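Local coordinates for bacterial regulatory proteins, TetR family (Nitrosomonas europaea, PDB 3NI7), which probably binds DNA through a helix-turn-helix motif, as a transcriptional regulator of the TetR family, at residues E82-H85 against H86-I90. Sequence-based numbering, arbitrary orientation.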
loop_
_atom_site.group_PDB
_atom_site.type_symbol
_atom_site.label_atom_id
_atom_site.label_comp_id
_atom_site.label_asym_id
_atom_site.label_seq_id
_atom_site.Cartn_x
_atom_site.Cartn_y
_atom_site.Cartn_z
ATOM N N GLU A 82 6.626 -15.502 -14.729
ATOM C CA GLU A 82 5.457 -16.344 -14.450
ATOM C C GLU A 82 5.479 -16.838 -12.991
ATOM O O GLU A 82 4.437 -16.916 -12.368
ATOM C CB GLU A 82 5.374 -17.547 -15.419
ATOM C CG GLU A 82 5.201 -17.209 -16.901
ATOM C CD GLU A 82 5.219 -18.461 -17.830
ATOM O OE1 GLU A 82 4.150 -19.138 -17.987
ATOM O OE2 GLU A 82 6.307 -18.752 -18.418
ATOM N N ARG A 83 6.656 -17.141 -12.454
ATOM C CA ARG A 83 6.765 -17.726 -11.079
ATOM C C ARG A 83 6.198 -16.846 -9.964
ATOM O O ARG A 83 5.337 -17.250 -9.241
ATOM C CB ARG A 83 8.205 -18.113 -10.739
ATOM C CG ARG A 83 8.672 -19.403 -11.417
ATOM C CD ARG A 83 10.049 -19.806 -10.954
ATOM N NE ARG A 83 10.517 -21.022 -11.622
ATOM C CZ ARG A 83 11.697 -21.605 -11.387
ATOM N NH1 ARG A 83 12.552 -21.103 -10.485
ATOM N NH2 ARG A 83 12.030 -22.708 -12.052
ATOM N N ILE A 84 6.663 -15.622 -9.886
ATOM C CA ILE A 84 6.121 -14.660 -8.967
ATOM C C ILE A 84 4.653 -14.425 -9.190
ATOM O O ILE A 84 3.931 -14.321 -8.239
ATOM C CB ILE A 84 6.810 -13.329 -9.097
ATOM C CG1 ILE A 84 8.252 -13.479 -8.625
ATOM C CG2 ILE A 84 6.076 -12.301 -8.273
ATOM C CD1 ILE A 84 9.183 -12.343 -9.001
ATOM N N HIS A 85 4.204 -14.285 -10.442
ATOM C CA HIS A 85 2.764 -14.082 -10.719
ATOM C C HIS A 85 1.948 -15.286 -10.254
ATOM O O HIS A 85 0.825 -15.159 -9.768
ATOM C CB HIS A 85 2.557 -13.851 -12.199
ATOM C CG HIS A 85 1.130 -13.623 -12.600
ATOM N ND1 HIS A 85 0.329 -14.630 -13.087
ATOM C CD2 HIS A 85 0.391 -12.484 -12.666
ATOM C CE1 HIS A 85 -0.855 -14.126 -13.396
ATOM N NE2 HIS A 85 -0.840 -12.826 -13.165
ATOM N N HIS A 86 2.510 -16.465 -10.404
ATOM C CA HIS A 86 1.782 -17.639 -10.060
ATOM C C HIS A 86 1.590 -17.735 -8.538
ATOM O O HIS A 86 0.482 -18.005 -8.042
ATOM C CB HIS A 86 2.492 -18.855 -10.604
ATOM C CG HIS A 86 1.614 -20.055 -10.648
ATOM N ND1 HIS A 86 0.955 -20.536 -9.526
ATOM C CD2 HIS A 86 1.235 -20.847 -11.684
ATOM C CE1 HIS A 86 0.222 -21.585 -9.866
ATOM N NE2 HIS A 86 0.375 -21.797 -11.167
ATOM N N LEU A 87 2.654 -17.517 -7.775
ATOM C CA LEU A 87 2.552 -17.594 -6.326
ATOM C C LEU A 87 1.613 -16.538 -5.792
ATOM O O LEU A 87 0.872 -16.802 -4.869
ATOM C CB LEU A 87 3.913 -17.399 -5.669
ATOM C CG LEU A 87 4.994 -18.402 -6.075
ATOM C CD1 LEU A 87 6.366 -17.919 -5.598
ATOM C CD2 LEU A 87 4.605 -19.790 -5.540
ATOM N N ILE A 88 1.652 -15.325 -6.323
ATOM C CA ILE A 88 0.839 -14.282 -5.723
ATOM C C ILE A 88 -0.601 -14.648 -5.964
ATOM O O ILE A 88 -1.468 -14.565 -5.061
ATOM C CB ILE A 88 1.147 -12.874 -6.234
ATOM C CG1 ILE A 88 2.553 -12.434 -5.763
ATOM C CG2 ILE A 88 0.141 -11.898 -5.652
ATOM C CD1 ILE A 88 3.064 -11.117 -6.462
HETATM N N MSE A 89 -0.846 -15.157 -7.149
HETATM C CA MSE A 89 -2.204 -15.548 -7.475
HETATM C C MSE A 89 -2.713 -16.664 -6.566
HETATM O O MSE A 89 -3.791 -16.528 -6.033
HETATM C CB MSE A 89 -2.355 -15.886 -8.981
HETATM C CG MSE A 89 -2.383 -14.653 -9.910
HETATM SE SE MSE A 89 -3.376 -13.074 -9.224
HETATM C CE MSE A 89 -5.152 -13.864 -8.799
ATOM N N ILE A 90 -1.926 -17.716 -6.332
ATOM C CA ILE A 90 -2.317 -18.768 -5.369
ATOM C C ILE A 90 -2.668 -18.137 -4.034
ATOM O O ILE A 90 -3.657 -18.437 -3.402
ATOM C CB ILE A 90 -1.199 -19.771 -5.098
ATOM C CG1 ILE A 90 -0.923 -20.640 -6.310
ATOM C CG2 ILE A 90 -1.629 -20.691 -4.028
ATOM C CD1 ILE A 90 -1.957 -21.715 -6.509
#
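Met89, a selenomethionine, lays its CG over one face of the His85 imidazole, an i to i+4 CH-pi contact one turn apart on helix 80-96 of this all-helical TetR-family regulator. Met89 CG sits 4.1 Å from the centroid of the His85 ring, displaced toward the rim on the CE1 side, and the two side chains run alongside each other in the same direction. With chi1 at -180°, His85 CG lies opposite its own backbone N and beside the carbonyl carbon, which brings the ring alongside Met89 on the next turn. SE of Met89 stands farther off, 5.1 Å from the centroid of the His85 ring and oblique to it. At the far end of the imidazole, NE2 is hydrogen-bonded to Arg175 O, which ties this face of the helix to helix 172-187. Replacing His85 with alanine would probably leave that carbonyl without its imidazole partner and take away the ring face against which Met89 CG rests. Around the helix, Ile84 and Ile88 pair in the same spacing, CG2 of Ile84 meeting CD1 of Ile88 at 3.7 Å, while Leu87 packs against Trp131 and Val132 of helix 115-135. Ordinary alpha-helical bonds link the successive turns beneath these side chains: Leu87 N reaches Arg83 O at 3.1 Å, and Met89 N gives its hydrogen to His85 O at 3.1 Å.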